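Hypothetical methylmalonyl-CoA decarboxylase alpha subunit (Sulfolobus tokodaii, PDB 1X0U) is of unconfirmed function but belongs to the carboxyl transferase family, with a crotonase-type fold, and assembles as a hexamer of like chains. Local coordinates at residues E44-L49 with V130-S135; E57-A62 with A112-R117; G86-R91 with R248-L253; M190-A195 with M235-Q240; L305-H310 with V317-I322. All blocks are in the same frame, centred on the assembly; numbering follows the deposited sequence.

How the contacts relate
Contacts 1 to 4 lie in or beside one mixed sheet of the chain, and contact 5 forms the edge of a second. Contacts 1 and 4 lie about 13 Å apart between centres and are coupled by a salt bridge, R45 NE to E239 OE1 at 2.8 Å. Contact 3 touches contact 1 through L49 against V88, and it shares helix 239-252 with contact 4. The end of that helix also reaches contact 5, where L249 and Y252 pack on L305, so it bridges the two sheets. Contact 2 lies farther out, about 34 Å from contact 5 between centres, beside a second subunit.

Contact 1: residues E44-L49 with V130-S135; sequences ERLALL and VGINDS
R45 and D134 face each other with CG of R45 anti to the carbonyl carbon (chi1 -67°) and CG of D134 anti to its backbone N (chi1 -159°). From CG to NE the arginine chain is extended, and it reaches from helix 42-49 past the end of strand 129-133. Its NH1 makes a salt bridge with D134 OD2 at 2.8 Å, approaching the oxygen on its anti side, and NH2 adds a weak bond at 3.2 Å to the same D134 OD2. The guanidinium and carboxylate planes are 41° apart, a skewed pairing and not a flat bidentate one. A water links R45 NH1 to I132 O, accepting from R45 NH1 at 2.9 Å and donating to I132 O at 3.0 Å. Other partners share both charges: K39 binds the second carboxylate oxygen of D134, and E239 takes NE of R45.

Nearer the helix backbone the contact is apolar. R45 CD rests 3.9 Å from I132 CG2, and L46 CD2 lies 3.9 Å from I132 CD1. Further along, L49 and V130 point at each other tip to tip, L49 CD2 being 3.7 Å from V130 CG2. A helix thus covers one face of a central parallel strand with leucines while an arginine at its side ties down the loop after the strand, an alpha/beta packing in keeping with the crotonase fold.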
# COMPACT_ATOMS: atom_id res chain seq x y z
N GLU A 44 -9.07 33.41 -30.04
CA GLU A 44 -8.84 32.91 -31.40
C GLU A 44 -7.83 31.75 -31.35
O GLU A 44 -7.96 30.77 -32.08
CB GLU A 44 -8.33 34.05 -32.31
CG GLU A 44 -9.35 35.18 -32.47
CD GLU A 44 -8.83 36.38 -33.25
OE1 GLU A 44 -7.64 36.74 -33.09
OE2 GLU A 44 -9.61 36.97 -34.01
N ARG A 45 -6.84 31.85 -30.47
CA ARG A 45 -5.85 30.79 -30.33
C ARG A 45 -6.51 29.52 -29.78
O ARG A 45 -6.21 28.42 -30.24
CB ARG A 45 -4.72 31.24 -29.41
CG ARG A 45 -3.87 32.36 -29.98
CD ARG A 45 -3.22 33.16 -28.87
NE ARG A 45 -2.18 34.05 -29.36
CZ ARG A 45 -1.53 34.93 -28.59
NH1 ARG A 45 -1.82 35.04 -27.30
NH2 ARG A 45 -0.57 35.68 -29.11
N LEU A 46 -7.40 29.67 -28.81
CA LEU A 46 -8.09 28.52 -28.23
C LEU A 46 -8.99 27.83 -29.26
O LEU A 46 -9.01 26.61 -29.35
CB LEU A 46 -8.94 28.94 -27.01
CG LEU A 46 -8.28 29.35 -25.69
CD1 LEU A 46 -9.38 29.82 -24.74
CD2 LEU A 46 -7.53 28.17 -25.06
N ALA A 47 -9.75 28.61 -30.03
CA ALA A 47 -10.63 28.01 -31.03
C ALA A 47 -9.81 27.19 -32.03
O ALA A 47 -10.27 26.17 -32.53
CB ALA A 47 -11.45 29.09 -31.76
N LEU A 48 -8.60 27.65 -32.34
CA LEU A 48 -7.72 26.94 -33.27
C LEU A 48 -7.30 25.60 -32.64
O LEU A 48 -7.41 24.54 -33.27
CB LEU A 48 -6.47 27.77 -33.58
CG LEU A 48 -6.31 28.61 -34.85
CD1 LEU A 48 -7.53 28.49 -35.76
CD2 LEU A 48 -6.08 30.06 -34.46
N LEU A 49 -6.84 25.65 -31.39
CA LEU A 49 -6.37 24.47 -30.68
C LEU A 49 -7.38 23.37 -30.39
O LEU A 49 -7.09 22.19 -30.58
CB LEU A 49 -5.73 24.89 -29.35
CG LEU A 49 -5.34 23.76 -28.39
CD1 LEU A 49 -4.40 22.80 -29.10
CD2 LEU A 49 -4.67 24.35 -27.14
N VAL A 130 -2.19 22.96 -21.49
CA VAL A 130 -1.33 23.78 -22.31
C VAL A 130 -1.65 25.23 -21.96
O VAL A 130 -2.81 25.65 -21.96
CB VAL A 130 -1.51 23.53 -23.85
CG1 VAL A 130 -2.36 22.30 -24.10
CG2 VAL A 130 -2.07 24.76 -24.53
N GLY A 131 -0.60 25.96 -21.62
CA GLY A 131 -0.76 27.35 -21.26
C GLY A 131 -0.31 28.26 -22.39
O GLY A 131 0.88 28.32 -22.70
N ILE A 132 -1.26 28.95 -23.00
CA ILE A 132 -0.95 29.87 -24.08
C ILE A 132 -0.66 31.23 -23.43
O ILE A 132 -1.57 32.03 -23.17
CB ILE A 132 -2.13 29.97 -25.07
CG1 ILE A 132 -2.63 28.57 -25.42
CG2 ILE A 132 -1.68 30.68 -26.35
CD1 ILE A 132 -3.83 28.55 -26.34
N ASN A 133 0.62 31.48 -23.17
CA ASN A 133 1.07 32.70 -22.52
C ASN A 133 1.11 33.95 -23.41
O ASN A 133 1.44 33.88 -24.58
CB ASN A 133 2.46 32.46 -21.92
CG ASN A 133 2.41 31.62 -20.66
OD1 ASN A 133 1.86 30.51 -20.65
ND2 ASN A 133 2.98 32.14 -19.58
N ASP A 134 0.76 35.09 -22.81
CA ASP A 134 0.75 36.38 -23.49
C ASP A 134 0.55 37.40 -22.37
O ASP A 134 -0.48 38.08 -22.29
CB ASP A 134 -0.41 36.47 -24.49
CG ASP A 134 -0.18 37.54 -25.55
OD1 ASP A 134 0.75 38.37 -25.37
OD2 ASP A 134 -0.93 37.56 -26.56
N SER A 135 1.54 37.48 -21.50
CA SER A 135 1.50 38.36 -20.35
C SER A 135 2.77 39.17 -20.19
O SER A 135 3.86 38.63 -20.31
CB SER A 135 1.28 37.53 -19.08
OG SER A 135 1.36 38.32 -17.90
O HOH W 1 -3.20 33.53 -25.23

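Contact 2: residues E57-A62 with A112-R117; sequences EIMTFA and ANKIVR
K114 and M59 slide past each other in opposite directions, the lysine coming from helix 109-125 and the methionine from the loop after strand 56-57. From CB the lysine turns so that CG lies anti to its carbonyl carbon (chi1 -68°), and K114 CG touches M59 CE at 3.7 Å. K114 CD comes within 4.3 Å of A62 CB. The chain bends at chi3 (66°), and CE comes up beside the methionine, near M59 CB. The tip, K114 NZ, donates to a water at 2.8 Å, and V81 O and G78 O accept from it as well. That water also lies 2.7 Å from E57 OE2. Alongside, the side chains of R117 and I58 cross at about a right angle, R117 CG 3.6 Å from I58 CD1. M59 also packs on K420 of a second subunit. An ammonium buried in this way is satisfied mainly by carbonyls and water, and E57, itself paired with R43, would probably moderate its charge through the shared water and not by direct pairing.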
# COMPACT_ATOMS: atom_id res chain seq x y z
N GLU A 57 -15.49 26.93 -20.65
CA GLU A 57 -14.85 27.91 -19.80
C GLU A 57 -15.36 27.92 -18.36
O GLU A 57 -16.54 27.74 -18.11
CB GLU A 57 -15.01 29.29 -20.44
CG GLU A 57 -14.46 30.46 -19.65
CD GLU A 57 -14.33 31.72 -20.50
OE1 GLU A 57 -15.08 31.86 -21.48
OE2 GLU A 57 -13.48 32.57 -20.19
N ILE A 58 -14.43 28.10 -17.42
CA ILE A 58 -14.78 28.16 -16.01
C ILE A 58 -14.38 29.55 -15.53
O ILE A 58 -13.44 30.14 -16.05
CB ILE A 58 -14.00 27.11 -15.17
CG1 ILE A 58 -12.50 27.34 -15.30
CG2 ILE A 58 -14.36 25.70 -15.60
CD1 ILE A 58 -11.64 26.30 -14.58
N MET A 59 -15.11 30.07 -14.53
CA MET A 59 -14.84 31.39 -13.97
C MET A 59 -14.68 32.45 -15.04
O MET A 59 -13.75 33.26 -14.99
CB MET A 59 -13.58 31.34 -13.10
CG MET A 59 -13.76 30.56 -11.80
SD MET A 59 -12.19 29.96 -11.13
CE MET A 59 -11.61 31.37 -10.16
N THR A 60 -15.59 32.46 -16.00
CA THR A 60 -15.55 33.42 -17.09
C THR A 60 -15.83 34.87 -16.69
O THR A 60 -15.27 35.79 -17.29
CB THR A 60 -16.53 33.01 -18.21
OG1 THR A 60 -17.23 34.17 -18.69
CG2 THR A 60 -17.51 31.98 -17.71
N PHE A 61 -16.67 35.08 -15.69
CA PHE A 61 -16.97 36.45 -15.26
C PHE A 61 -16.14 36.91 -14.08
O PHE A 61 -16.18 38.08 -13.71
CB PHE A 61 -18.46 36.58 -14.93
CG PHE A 61 -19.36 36.56 -16.13
CD1 PHE A 61 -20.33 35.57 -16.26
CD2 PHE A 61 -19.27 37.54 -17.11
CE1 PHE A 61 -21.21 35.57 -17.35
CE2 PHE A 61 -20.14 37.55 -18.20
CZ PHE A 61 -21.11 36.56 -18.32
N ALA A 62 -15.37 36.00 -13.49
CA ALA A 62 -14.54 36.33 -12.33
C ALA A 62 -13.70 37.58 -12.56
O ALA A 62 -12.98 37.67 -13.55
CB ALA A 62 -13.64 35.16 -11.98
N ALA A 112 -4.49 34.58 -11.45
CA ALA A 112 -3.71 33.42 -11.05
C ALA A 112 -4.59 32.26 -10.57
O ALA A 112 -4.41 31.12 -11.00
CB ALA A 112 -2.72 33.81 -9.96
N ASN A 113 -5.55 32.55 -9.70
CA ASN A 113 -6.42 31.49 -9.19
C ASN A 113 -7.22 30.76 -10.27
O ASN A 113 -7.53 29.58 -10.12
CB ASN A 113 -7.37 32.04 -8.11
CG ASN A 113 -6.61 32.60 -6.92
OD1 ASN A 113 -5.56 32.07 -6.54
ND2 ASN A 113 -7.13 33.66 -6.31
N LYS A 114 -7.55 31.46 -11.36
CA LYS A 114 -8.27 30.80 -12.45
C LYS A 114 -7.34 29.76 -13.09
O LYS A 114 -7.76 28.65 -13.41
CB LYS A 114 -8.70 31.81 -13.51
CG LYS A 114 -9.78 32.78 -13.03
CD LYS A 114 -10.22 33.72 -14.15
CE LYS A 114 -10.93 32.94 -15.26
NZ LYS A 114 -11.28 33.80 -16.43
N ILE A 115 -6.08 30.12 -13.26
CA ILE A 115 -5.11 29.21 -13.84
C ILE A 115 -4.90 28.03 -12.87
O ILE A 115 -4.90 26.88 -13.29
CB ILE A 115 -3.76 29.92 -14.10
CG1 ILE A 115 -3.94 30.99 -15.18
CG2 ILE A 115 -2.69 28.92 -14.54
CD1 ILE A 115 -2.63 31.66 -15.61
N VAL A 116 -4.75 28.35 -11.59
CA VAL A 116 -4.54 27.34 -10.54
C VAL A 116 -5.71 26.35 -10.55
O VAL A 116 -5.50 25.14 -10.45
CB VAL A 116 -4.43 28.01 -9.13
CG1 VAL A 116 -4.55 26.96 -8.02
CG2 VAL A 116 -3.11 28.75 -9.01
N ARG A 117 -6.92 26.88 -10.66
CA ARG A 117 -8.13 26.06 -10.67
C ARG A 117 -8.15 25.11 -11.87
O ARG A 117 -8.62 23.98 -11.76
CB ARG A 117 -9.37 26.96 -10.66
CG ARG A 117 -10.67 26.31 -11.13
CD ARG A 117 -11.10 25.12 -10.29
NE ARG A 117 -11.45 25.47 -8.93
CZ ARG A 117 -12.09 24.64 -8.10
NH1 ARG A 117 -12.44 23.43 -8.52
NH2 ARG A 117 -12.37 25.03 -6.85
O HOH W 2 -12.03 31.73 -18.08

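Contact 3: residues G86-R91 with R248-L253; sequences GKVDGR and RLLSYL
R91 and L253 form the tight part of this contact, at its partly exposed edge. The guanidinium of R91 points end-on at one carbonyl, with NH2 bonded to L253 O at 2.8 Å (N-H...O angle 157°) and NH1 bonded to the same L253 O at 3.2 Å. The oxygen lies almost in the guanidinium plane, and NH2 meets it in the carbonyl plane, on a lone pair. A weak bond from NH1 to L250 O, at 3.1 Å, adds a second carbonyl, which also accepts from L253 N, while S255 OG takes a further bond from NH2. The chain bends at chi3 (66°), which sets NE; the guanidinium beyond it lies against the two carbonyls. Carbonyls near the C-terminal end of the helix dipole are slightly negative, so a cation there would probably be favourable.

The looser touch is in the buried interior, where V88 and L250 cross at about a right angle with V88 CG1 4.0 Å from L250 CD1. On the solvent side lies the exposed D89-G90 turn, its amides held by the carboxylate of D51. K87 forms a salt bridge with E503 of a second subunit. Antiparallel strands 81-88 and 91-98 are joined here by a type I' turn, a tight two-residue beta hairpin tied by R91, the final residue of the turn, to carbonyls around the C-terminal end of helix 239-252.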
# COMPACT_ATOMS: atom_id res chain seq x y z
N GLY A 86 -11.33 21.38 -23.16
CA GLY A 86 -12.00 21.00 -24.38
C GLY A 86 -11.38 19.70 -24.91
O GLY A 86 -10.71 18.97 -24.18
N LYS A 87 -11.62 19.42 -26.18
CA LYS A 87 -11.08 18.23 -26.81
C LYS A 87 -10.05 18.65 -27.84
O LYS A 87 -10.25 19.63 -28.57
CB LYS A 87 -12.20 17.45 -27.52
CG LYS A 87 -12.59 16.11 -26.90
CD LYS A 87 -13.20 16.26 -25.52
CE LYS A 87 -13.74 14.94 -24.99
NZ LYS A 87 -15.01 14.51 -25.65
N VAL A 88 -8.92 17.95 -27.87
CA VAL A 88 -7.88 18.19 -28.86
C VAL A 88 -7.74 16.80 -29.47
O VAL A 88 -7.22 15.90 -28.83
CB VAL A 88 -6.52 18.61 -28.23
CG1 VAL A 88 -5.51 18.86 -29.34
CG2 VAL A 88 -6.67 19.86 -27.39
N ASP A 89 -8.23 16.63 -30.69
CA ASP A 89 -8.21 15.34 -31.36
C ASP A 89 -9.01 14.30 -30.58
O ASP A 89 -8.62 13.14 -30.48
CB ASP A 89 -6.76 14.86 -31.56
CG ASP A 89 -6.03 15.67 -32.61
OD1 ASP A 89 -6.54 15.76 -33.74
OD2 ASP A 89 -4.95 16.22 -32.31
N GLY A 90 -10.15 14.73 -30.04
CA GLY A 90 -11.01 13.83 -29.29
C GLY A 90 -10.54 13.49 -27.89
O GLY A 90 -11.19 12.73 -27.18
N ARG A 91 -9.42 14.06 -27.47
CA ARG A 91 -8.88 13.81 -26.15
C ARG A 91 -9.03 15.05 -25.28
O ARG A 91 -8.85 16.17 -25.75
CB ARG A 91 -7.40 13.42 -26.25
CG ARG A 91 -7.15 12.21 -27.15
CD ARG A 91 -5.66 11.96 -27.34
NE ARG A 91 -4.99 11.57 -26.11
CZ ARG A 91 -3.67 11.60 -25.95
NH1 ARG A 91 -2.89 12.00 -26.95
NH2 ARG A 91 -3.12 11.20 -24.81
N ARG A 248 0.51 18.16 -32.37
CA ARG A 248 1.38 17.06 -32.78
C ARG A 248 2.13 16.51 -31.57
O ARG A 248 2.30 15.29 -31.43
CB ARG A 248 2.36 17.54 -33.85
CG ARG A 248 3.11 16.39 -34.51
CD ARG A 248 4.21 16.87 -35.44
NE ARG A 248 5.03 15.73 -35.87
CZ ARG A 248 6.22 15.85 -36.45
NH1 ARG A 248 6.74 17.05 -36.65
NH2 ARG A 248 6.89 14.76 -36.80
N LEU A 249 2.58 17.40 -30.70
CA LEU A 249 3.30 16.99 -29.50
C LEU A 249 2.37 16.14 -28.65
O LEU A 249 2.73 15.05 -28.23
CB LEU A 249 3.76 18.22 -28.71
CG LEU A 249 4.54 17.94 -27.43
CD1 LEU A 249 5.74 17.04 -27.77
CD2 LEU A 249 4.99 19.25 -26.79
N LEU A 250 1.17 16.64 -28.39
CA LEU A 250 0.20 15.90 -27.58
C LEU A 250 -0.08 14.51 -28.15
O LEU A 250 -0.27 13.55 -27.39
CB LEU A 250 -1.12 16.67 -27.48
CG LEU A 250 -1.17 17.89 -26.55
CD1 LEU A 250 -2.45 18.66 -26.83
CD2 LEU A 250 -1.09 17.44 -25.09
N SER A 251 -0.11 14.40 -29.48
CA SER A 251 -0.38 13.11 -30.12
C SER A 251 0.64 12.05 -29.71
O SER A 251 0.34 10.86 -29.78
CB SER A 251 -0.39 13.25 -31.65
OG SER A 251 0.91 13.49 -32.17
N TYR A 252 1.82 12.46 -29.27
CA TYR A 252 2.85 11.50 -28.87
C TYR A 252 2.80 11.17 -27.37
O TYR A 252 3.43 10.20 -26.92
CB TYR A 252 4.25 12.04 -29.19
CG TYR A 252 4.63 12.01 -30.66
CD1 TYR A 252 4.89 10.81 -31.31
CD2 TYR A 252 4.76 13.19 -31.39
CE1 TYR A 252 5.26 10.78 -32.65
CE2 TYR A 252 5.12 13.18 -32.73
CZ TYR A 252 5.37 11.97 -33.35
OH TYR A 252 5.71 11.97 -34.68
N LEU A 253 2.06 11.96 -26.61
CA LEU A 253 2.01 11.76 -25.17
C LEU A 253 0.72 11.16 -24.61
O LEU A 253 -0.35 11.26 -25.21
CB LEU A 253 2.28 13.10 -24.47
CG LEU A 253 3.37 13.96 -25.12
CD1 LEU A 253 3.51 15.29 -24.39
CD2 LEU A 253 4.69 13.21 -25.10

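Contact 4: residues M190-A195 with M235-Q240; sequences MIKGDA and MVDSEQ
V236 O accepts the backbone N-H of K192 at 2.9 Å and also receives the CA-H of I191, with I191 CA 3.3 Å away. One step back, V236 N donates to M190 O at 2.9 Å. These bonds zip strands 187-191 and 234-236 together in parallel.

On the face carrying I191 and V236, I191 CG1 packs 3.8 Å from V236 CG1 and 4.1 Å from E239 CG, where the chain turns into helix 239-252; S238 caps that helix by bonding E241 N. On the M235 side, K192 and M235 cross at about a right angle. CG of K192 sits between its backbone N and carbonyl carbon (chi1 34°), and farther along the chain K192 CD is 3.3 Å from M235 SD and tight against M235 CG. NZ then pairs with the carboxylate of D237 in a salt bridge modelled at a very short, doubtful distance.

The chemistry divides by depth: backbone bonds and buried isoleucine packing hold the sheet, whereas the lysine-aspartate pair lies at the more exposed side, with D237 exposed and both residues beside crystal neighbours, so its length in solution is uncertain.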
# COMPACT_ATOMS: atom_id res chain seq x y z
N MET A 190 7.76 28.43 -28.51
CA MET A 190 7.75 29.88 -28.63
C MET A 190 7.81 30.34 -30.08
O MET A 190 8.45 29.71 -30.92
CB MET A 190 8.95 30.44 -27.87
CG MET A 190 9.01 31.95 -27.81
SD MET A 190 10.25 32.47 -26.63
CE MET A 190 10.37 34.21 -26.99
N ILE A 191 7.12 31.44 -30.36
CA ILE A 191 7.09 32.02 -31.71
C ILE A 191 8.19 33.08 -31.80
O ILE A 191 8.40 33.83 -30.86
CB ILE A 191 5.73 32.70 -32.01
CG1 ILE A 191 4.59 31.68 -31.88
CG2 ILE A 191 5.75 33.30 -33.42
CD1 ILE A 191 4.16 31.40 -30.48
N LYS A 192 8.90 33.13 -32.92
CA LYS A 192 9.93 34.15 -33.04
C LYS A 192 9.33 35.37 -33.70
O LYS A 192 8.54 35.26 -34.63
CB LYS A 192 11.17 33.64 -33.81
CG LYS A 192 10.93 32.64 -34.93
CD LYS A 192 12.26 31.95 -35.29
CE LYS A 192 12.09 30.78 -36.27
NZ LYS A 192 12.17 31.21 -37.70
N GLY A 193 9.69 36.53 -33.18
CA GLY A 193 9.18 37.78 -33.71
C GLY A 193 9.39 38.88 -32.69
O GLY A 193 9.70 38.63 -31.52
N ASP A 194 9.20 40.12 -33.13
CA ASP A 194 9.36 41.29 -32.28
C ASP A 194 8.51 41.23 -31.02
O ASP A 194 8.94 41.68 -29.96
CB ASP A 194 9.01 42.55 -33.06
CG ASP A 194 9.17 43.80 -32.22
OD1 ASP A 194 10.32 44.15 -31.91
OD2 ASP A 194 8.14 44.41 -31.86
N ALA A 195 7.30 40.69 -31.16
CA ALA A 195 6.33 40.59 -30.07
C ALA A 195 6.51 39.44 -29.07
O ALA A 195 5.76 39.33 -28.10
CB ALA A 195 4.94 40.51 -30.65
N MET A 235 11.04 26.25 -31.51
CA MET A 235 10.92 27.61 -32.00
C MET A 235 10.14 27.54 -33.30
O MET A 235 10.44 26.72 -34.16
CB MET A 235 12.29 28.22 -32.26
CG MET A 235 12.21 29.61 -32.86
SD MET A 235 13.79 30.46 -32.78
CE MET A 235 14.75 29.51 -33.99
N VAL A 236 9.14 28.40 -33.44
CA VAL A 236 8.31 28.39 -34.63
C VAL A 236 8.08 29.80 -35.19
O VAL A 236 8.32 30.80 -34.52
CB VAL A 236 6.96 27.72 -34.30
CG1 VAL A 236 6.20 28.53 -33.27
CG2 VAL A 236 6.16 27.56 -35.55
N ASP A 237 7.60 29.86 -36.43
CA ASP A 237 7.37 31.13 -37.11
C ASP A 237 6.03 31.79 -36.83
O ASP A 237 5.92 33.01 -36.92
CB ASP A 237 7.50 30.92 -38.62
CG ASP A 237 8.90 30.55 -39.02
OD1 ASP A 237 9.05 29.80 -40.01
OD2 ASP A 237 9.84 31.03 -38.36
N SER A 238 5.01 31.00 -36.51
CA SER A 238 3.71 31.60 -36.25
C SER A 238 2.92 30.93 -35.14
O SER A 238 3.29 29.87 -34.63
CB SER A 238 2.88 31.59 -37.53
OG SER A 238 2.40 30.28 -37.78
N GLU A 239 1.82 31.56 -34.79
CA GLU A 239 0.95 31.05 -33.75
C GLU A 239 0.17 29.84 -34.25
O GLU A 239 -0.05 28.90 -33.48
CB GLU A 239 0.02 32.17 -33.28
CG GLU A 239 0.76 33.15 -32.39
CD GLU A 239 -0.06 34.35 -32.00
OE1 GLU A 239 -1.31 34.24 -31.99
OE2 GLU A 239 0.54 35.40 -31.69
N GLN A 240 -0.22 29.86 -35.52
CA GLN A 240 -0.93 28.72 -36.08
C GLN A 240 0.01 27.52 -36.02
O GLN A 240 -0.42 26.41 -35.71
CB GLN A 240 -1.32 28.97 -37.54
CG GLN A 240 -2.04 27.79 -38.19
CD GLN A 240 -3.43 27.53 -37.61
OE1 GLN A 240 -3.78 26.39 -37.27
NE2 GLN A 240 -4.23 28.58 -37.49

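Contact 5: residues L305-H310 with V317-I322; sequences LEVHKH and VGFARI
A beta hairpin built from strands 305-307 and 315-322 forms one edge of the second mixed sheet of the chain, and this contact is its paired core. L305 and F319 are a hydrogen-bonded pair: L305 N donates to F319 O at 2.9 Å, and F319 N returns a bond to L305 O, also 2.9 Å. Next comes E306 with G318, a non-hydrogen-bonded pair in which the strands draw close, E306 CA standing 4.2 Å from G318 CA. So close an approach leaves no room for a side chain at G318, where a CB would run into L305 O and press on E306 CA. Beyond it, V307 N donates to V317 O at 3.0 Å.

The side chains of L305, V307, V317 and F319 share one face. V307 CG2 touches F319 CE1 at 4.1 Å, the two groups crossing obliquely, and V317 CG2 lies 4.1 Å from V307 CB. Helix 239-252 covers L305 through L249 and Y252, while F355 and C356 of helix 343-358 cover F319.

E306 points to the other face. Its CG is anti to the backbone N (chi1 -168°), and its extended chain brings OE2 to 2.8 Å from a water that is also 2.8 Å from V307 O; R292 pairs with its other oxygen, OE1. The hairpin therefore buries an apolar face against helices 239-252 and 343-358, while the acid on its opposite face finds its charge partner in R292 and a further contact in bound water.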
# COMPACT_ATOMS: atom_id res chain seq x y z
N LEU A 305 9.66 14.15 -34.48
CA LEU A 305 9.37 15.44 -33.88
C LEU A 305 10.57 15.72 -32.99
O LEU A 305 10.70 15.15 -31.89
CB LEU A 305 8.07 15.38 -33.05
CG LEU A 305 7.48 16.73 -32.58
CD1 LEU A 305 6.26 16.52 -31.72
CD2 LEU A 305 8.52 17.48 -31.79
N GLU A 306 11.46 16.58 -33.47
CA GLU A 306 12.68 16.87 -32.74
C GLU A 306 12.58 17.94 -31.66
O GLU A 306 12.20 19.08 -31.93
CB GLU A 306 13.81 17.21 -33.71
CG GLU A 306 15.17 17.23 -33.05
CD GLU A 306 16.30 17.21 -34.05
OE1 GLU A 306 16.06 16.81 -35.20
OE2 GLU A 306 17.42 17.58 -33.69
N VAL A 307 12.96 17.55 -30.45
CA VAL A 307 12.95 18.43 -29.29
C VAL A 307 14.30 19.14 -29.20
O VAL A 307 15.35 18.53 -29.43
CB VAL A 307 12.72 17.60 -27.99
CG1 VAL A 307 12.75 18.50 -26.76
CG2 VAL A 307 11.39 16.89 -28.07
N HIS A 308 14.28 20.43 -28.86
CA HIS A 308 15.52 21.22 -28.74
C HIS A 308 16.35 21.14 -30.03
O HIS A 308 17.58 21.12 -29.98
CB HIS A 308 16.35 20.70 -27.57
CG HIS A 308 16.12 21.43 -26.29
ND1 HIS A 308 16.20 20.81 -25.05
CD2 HIS A 308 15.88 22.74 -26.03
CE1 HIS A 308 16.02 21.70 -24.10
NE2 HIS A 308 15.83 22.88 -24.67
N LYS A 309 15.68 21.09 -31.17
CA LYS A 309 16.36 20.98 -32.45
C LYS A 309 17.53 21.95 -32.64
O LYS A 309 18.61 21.54 -33.06
CB LYS A 309 15.36 21.17 -33.59
CG LYS A 309 15.91 20.80 -34.96
CD LYS A 309 14.83 20.86 -36.04
CE LYS A 309 15.41 20.54 -37.42
NZ LYS A 309 14.34 20.48 -38.47
N HIS A 310 17.34 23.21 -32.28
CA HIS A 310 18.37 24.22 -32.46
C HIS A 310 19.32 24.47 -31.30
O HIS A 310 20.19 25.33 -31.38
CB HIS A 310 17.71 25.53 -32.89
CG HIS A 310 16.80 25.38 -34.06
ND1 HIS A 310 15.47 25.73 -34.03
CD2 HIS A 310 17.02 24.83 -35.29
CE1 HIS A 310 14.90 25.40 -35.18
NE2 HIS A 310 15.82 24.85 -35.96
N VAL A 317 17.51 14.42 -29.90
CA VAL A 317 16.47 13.78 -29.11
C VAL A 317 15.12 14.17 -29.68
O VAL A 317 14.93 15.30 -30.14
CB VAL A 317 16.52 14.21 -27.60
CG1 VAL A 317 17.84 13.78 -26.97
CG2 VAL A 317 16.30 15.73 -27.46
N GLY A 318 14.19 13.22 -29.67
CA GLY A 318 12.88 13.51 -30.19
C GLY A 318 11.96 12.31 -30.11
O GLY A 318 12.35 11.24 -29.63
N PHE A 319 10.75 12.51 -30.61
CA PHE A 319 9.72 11.48 -30.61
C PHE A 319 9.50 10.93 -32.01
O PHE A 319 9.75 11.60 -33.02
CB PHE A 319 8.40 12.04 -30.09
CG PHE A 319 8.46 12.57 -28.67
CD1 PHE A 319 8.28 13.92 -28.41
CD2 PHE A 319 8.69 11.70 -27.60
CE1 PHE A 319 8.32 14.41 -27.09
CE2 PHE A 319 8.73 12.18 -26.29
CZ PHE A 319 8.55 13.54 -26.04
N ALA A 320 9.00 9.70 -32.06
CA ALA A 320 8.72 9.04 -33.31
C ALA A 320 7.91 7.81 -32.97
O ALA A 320 7.69 7.50 -31.80
CB ALA A 320 10.02 8.63 -34.01
N ARG A 321 7.47 7.10 -33.99
CA ARG A 321 6.75 5.87 -33.75
C ARG A 321 7.49 4.75 -34.44
O ARG A 321 8.08 4.95 -35.50
CB ARG A 321 5.32 5.97 -34.30
CG ARG A 321 4.39 6.74 -33.39
CD ARG A 321 3.09 7.09 -34.08
NE ARG A 321 2.32 8.03 -33.28
CZ ARG A 321 1.76 7.73 -32.12
NH1 ARG A 321 1.88 6.50 -31.63
NH2 ARG A 321 1.10 8.66 -31.43
N ILE A 322 7.47 3.58 -33.81
CA ILE A 322 8.08 2.40 -34.39
C ILE A 322 7.02 1.32 -34.39
O ILE A 322 6.68 0.77 -33.33
CB ILE A 322 9.31 1.95 -33.58
CG1 ILE A 322 10.46 2.93 -33.83
CG2 ILE A 322 9.69 0.53 -33.99
CD1 ILE A 322 11.75 2.56 -33.16
O HOH W 3 17.53 17.57 -30.90